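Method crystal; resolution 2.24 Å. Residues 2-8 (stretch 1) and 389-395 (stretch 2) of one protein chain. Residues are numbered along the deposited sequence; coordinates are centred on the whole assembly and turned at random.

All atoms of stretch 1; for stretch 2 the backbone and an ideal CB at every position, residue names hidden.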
# COMPACT_ATOMS: atom_id res chain seq x y z
N PRO A 2 -27.92 -9.18 0.95
CA PRO A 2 -28.37 -10.16 1.95
C PRO A 2 -28.87 -9.53 3.24
O PRO A 2 -28.98 -8.31 3.37
CB PRO A 2 -27.11 -10.99 2.21
CG PRO A 2 -25.98 -10.12 1.79
CD PRO A 2 -26.49 -9.32 0.64
N ARG A 3 -29.19 -10.40 4.20
CA ARG A 3 -29.54 -10.00 5.56
C ARG A 3 -28.34 -9.29 6.20
O ARG A 3 -27.22 -9.39 5.70
CB ARG A 3 -29.95 -11.23 6.38
CG ARG A 3 -31.05 -12.13 5.76
CD ARG A 3 -30.51 -13.00 4.61
NE ARG A 3 -30.72 -14.43 4.79
CZ ARG A 3 -30.03 -15.19 5.63
NH1 ARG A 3 -30.28 -16.49 5.72
NH2 ARG A 3 -29.09 -14.65 6.40
N PRO A 4 -28.57 -8.53 7.30
CA PRO A 4 -27.48 -7.76 7.93
C PRO A 4 -26.18 -8.54 8.11
O PRO A 4 -25.29 -8.45 7.26
CB PRO A 4 -28.07 -7.34 9.27
CG PRO A 4 -29.53 -7.21 8.99
CD PRO A 4 -29.87 -8.21 7.92
N GLY A 5 -26.04 -9.26 9.21
CA GLY A 5 -24.83 -10.05 9.37
C GLY A 5 -23.67 -9.25 9.95
O GLY A 5 -23.60 -8.02 9.85
N HIS A 6 -22.74 -9.98 10.54
CA HIS A 6 -21.59 -9.40 11.22
C HIS A 6 -20.34 -9.66 10.40
O HIS A 6 -19.97 -10.82 10.18
CB HIS A 6 -21.47 -9.98 12.63
CG HIS A 6 -20.26 -9.51 13.38
ND1 HIS A 6 -19.79 -10.16 14.50
CD2 HIS A 6 -19.42 -8.47 13.17
CE1 HIS A 6 -18.71 -9.54 14.95
NE2 HIS A 6 -18.47 -8.51 14.15
N ILE A 7 -19.70 -8.59 9.94
CA ILE A 7 -18.45 -8.65 9.19
C ILE A 7 -17.34 -8.12 10.09
O ILE A 7 -17.45 -7.02 10.63
CB ILE A 7 -18.52 -7.82 7.90
CG1 ILE A 7 -19.56 -8.40 6.94
CG2 ILE A 7 -17.16 -7.74 7.24
CD1 ILE A 7 -19.87 -7.49 5.78
N ALA A 8 -16.28 -8.90 10.25
CA ALA A 8 -15.14 -8.52 11.08
C ALA A 8 -13.94 -8.24 10.19
O ALA A 8 -13.44 -9.14 9.50
CB ALA A 8 -14.80 -9.60 12.11
N UNK A 389 -18.65 -9.00 -3.60
CA UNK A 389 -17.99 -10.28 -3.40
C UNK A 389 -18.00 -10.70 -1.94
O UNK A 389 -18.17 -11.89 -1.63
CB UNK A 389 -16.55 -10.22 -3.91
N UNK A 390 -17.83 -9.74 -1.02
CA UNK A 390 -17.87 -10.05 0.40
C UNK A 390 -19.27 -10.50 0.81
O UNK A 390 -19.43 -11.43 1.61
CB UNK A 390 -17.44 -8.84 1.23
N UNK A 391 -20.30 -9.85 0.27
CA UNK A 391 -21.66 -10.22 0.62
C UNK A 391 -22.03 -11.63 0.14
O UNK A 391 -22.92 -12.24 0.72
CB UNK A 391 -22.64 -9.20 0.03
N UNK A 392 -21.34 -12.15 -0.89
CA UNK A 392 -21.58 -13.52 -1.32
C UNK A 392 -21.20 -14.52 -0.24
O UNK A 392 -21.72 -15.65 -0.23
CB UNK A 392 -20.80 -13.82 -2.60
N UNK A 393 -20.29 -14.14 0.66
CA UNK A 393 -19.87 -15.00 1.75
C UNK A 393 -20.81 -14.93 2.95
O UNK A 393 -20.66 -15.75 3.87
CB UNK A 393 -18.45 -14.63 2.18
N UNK A 394 -21.75 -13.99 2.98
CA UNK A 394 -22.69 -13.91 4.08
C UNK A 394 -23.83 -14.90 3.91
O UNK A 394 -24.23 -15.21 2.78
CB UNK A 394 -23.24 -12.49 4.20
N UNK A 395 -24.38 -15.42 5.02
CA UNK A 395 -25.48 -16.40 4.96
C UNK A 395 -26.77 -15.79 4.44
O UNK A 395 -26.88 -14.56 4.41
CB UNK A 395 -25.73 -17.00 6.34

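Position 389 has helical backbone angles, and no atom of stretch 1 lies within 5.5 Å of its ideal CB. The contact therefore sets no rule here, and almost any residue that tolerates a helix would fit. The deposited residue is Leu389, which takes no part in this contact.

Position 390, also helical, points its CA-to-CB bond toward stretch 1. The nearest feature is the tip of Ile7, whose CD1 sits 5.3 Å from the ideal CB. That gap leaves room for one more layer of carbon, and the partner is purely apolar, so valine, isoleucine, leucine or methionine would all be reasonable. The residue is Ile390, with chi1 in m and chi2 in t. Its branch methyl does the work: CG2 lies 4.1 Å from Ile7 CD1, an apolar contact between two beta-branched side chains.

At position 391 the CA-to-CB bond runs sideways, and the ideal CB is 3.9 Å from Pro2 CG. The CB alone already meets the proline ring, so the rest of the side chain can lie along it; an aliphatic residue would suit, as would a long polar one whose methylenes pass the ring. The deposited Glu391, m at chi1 and t at chi2, extends beside Pro2, its CD 3.7 Å from Pro2 CD. This is packing, not pairing: both carboxylate oxygens are hydrogen-bonded elsewhere in the structure.

Positions 392 and 393 carry the chain round a type I beta turn from 391 to 394, closed by a hydrogen bond from the amide N of 394 to the carbonyl O of 391 (3.1 Å). Position 392 points away and 393 is out of reach, so this contact sets no rule for either; anything compatible with the turn would do. They are Arg392 and Gln393, and neither touches stretch 1.

Position 394 points toward stretch 1 again, with an extended backbone. Its ideal CB is 4.4 Å from Pro2 CG, 5.3 Å from Arg3 O and 5.5 Å from Pro4 O. A mid-sized apolar residue such as leucine or methionine would suit. In the deposited Leu394, CD1 lies 4.2 Å from Pro2 CG and 3.9 Å from Pro4 O, and both methyls meet Ile7: Leu394 CD1 is 4.1 Å from Ile7 CD1 and Leu394 CD2 is 4.0 Å from Ile7 CG1. A CB on Gly5 would stand 3.8 Å from Leu394 CD1, a normal packing distance; what calls for glycine is its own backbone, where a CB would be jammed against the carbonyl O of Pro4.

Position 395 has a phi of -68° and a sideways CB, 4.1 Å from Arg3 NH2. An acidic or polar residue could answer the guanidinium, while the phi also admits proline. Pro395 is found, and its carbonyl meets the charge instead. The O lies over one face of the guanidinium, 3.0 Å from Arg3 NH2, where the poor angle rules out a hydrogen bond. Charge and carbonyl dipole can still attract, but Arg3 is poorly ordered, so the contact is best read as loose.

Stretch 2 389-395: LIERQLP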
# COMPACT_ATOMS: atom_id res chain seq x y z
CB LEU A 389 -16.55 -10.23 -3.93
CG LEU A 389 -16.44 -10.21 -5.45
CD1 LEU A 389 -14.99 -10.17 -5.89
CD2 LEU A 389 -17.15 -11.43 -6.03
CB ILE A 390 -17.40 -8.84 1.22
CG1 ILE A 390 -15.91 -8.59 0.99
CG2 ILE A 390 -17.67 -9.05 2.70
CD1 ILE A 390 -15.47 -7.17 1.27
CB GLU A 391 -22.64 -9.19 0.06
CG GLU A 391 -22.68 -7.92 0.90
CD GLU A 391 -23.69 -6.91 0.43
OE1 GLU A 391 -23.95 -6.83 -0.79
OE2 GLU A 391 -24.25 -6.20 1.29
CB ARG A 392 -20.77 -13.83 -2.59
CG ARG A 392 -21.24 -13.13 -3.86
CD ARG A 392 -22.48 -13.75 -4.49
NE ARG A 392 -22.28 -15.15 -4.83
CZ ARG A 392 -23.26 -16.00 -5.15
NH1 ARG A 392 -24.52 -15.59 -5.19
NH2 ARG A 392 -22.97 -17.27 -5.44
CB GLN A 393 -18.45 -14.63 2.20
CG GLN A 393 -17.38 -14.99 1.20
CD GLN A 393 -17.45 -16.44 0.78
OE1 GLN A 393 -17.59 -17.33 1.62
NE2 GLN A 393 -17.39 -16.68 -0.52
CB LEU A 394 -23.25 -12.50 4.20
CG LEU A 394 -22.21 -11.40 4.40
CD1 LEU A 394 -22.88 -10.06 4.61
CD2 LEU A 394 -21.30 -11.73 5.57
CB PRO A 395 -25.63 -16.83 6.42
CG PRO A 395 -25.10 -15.68 7.21
CD PRO A 395 -23.95 -15.16 6.40
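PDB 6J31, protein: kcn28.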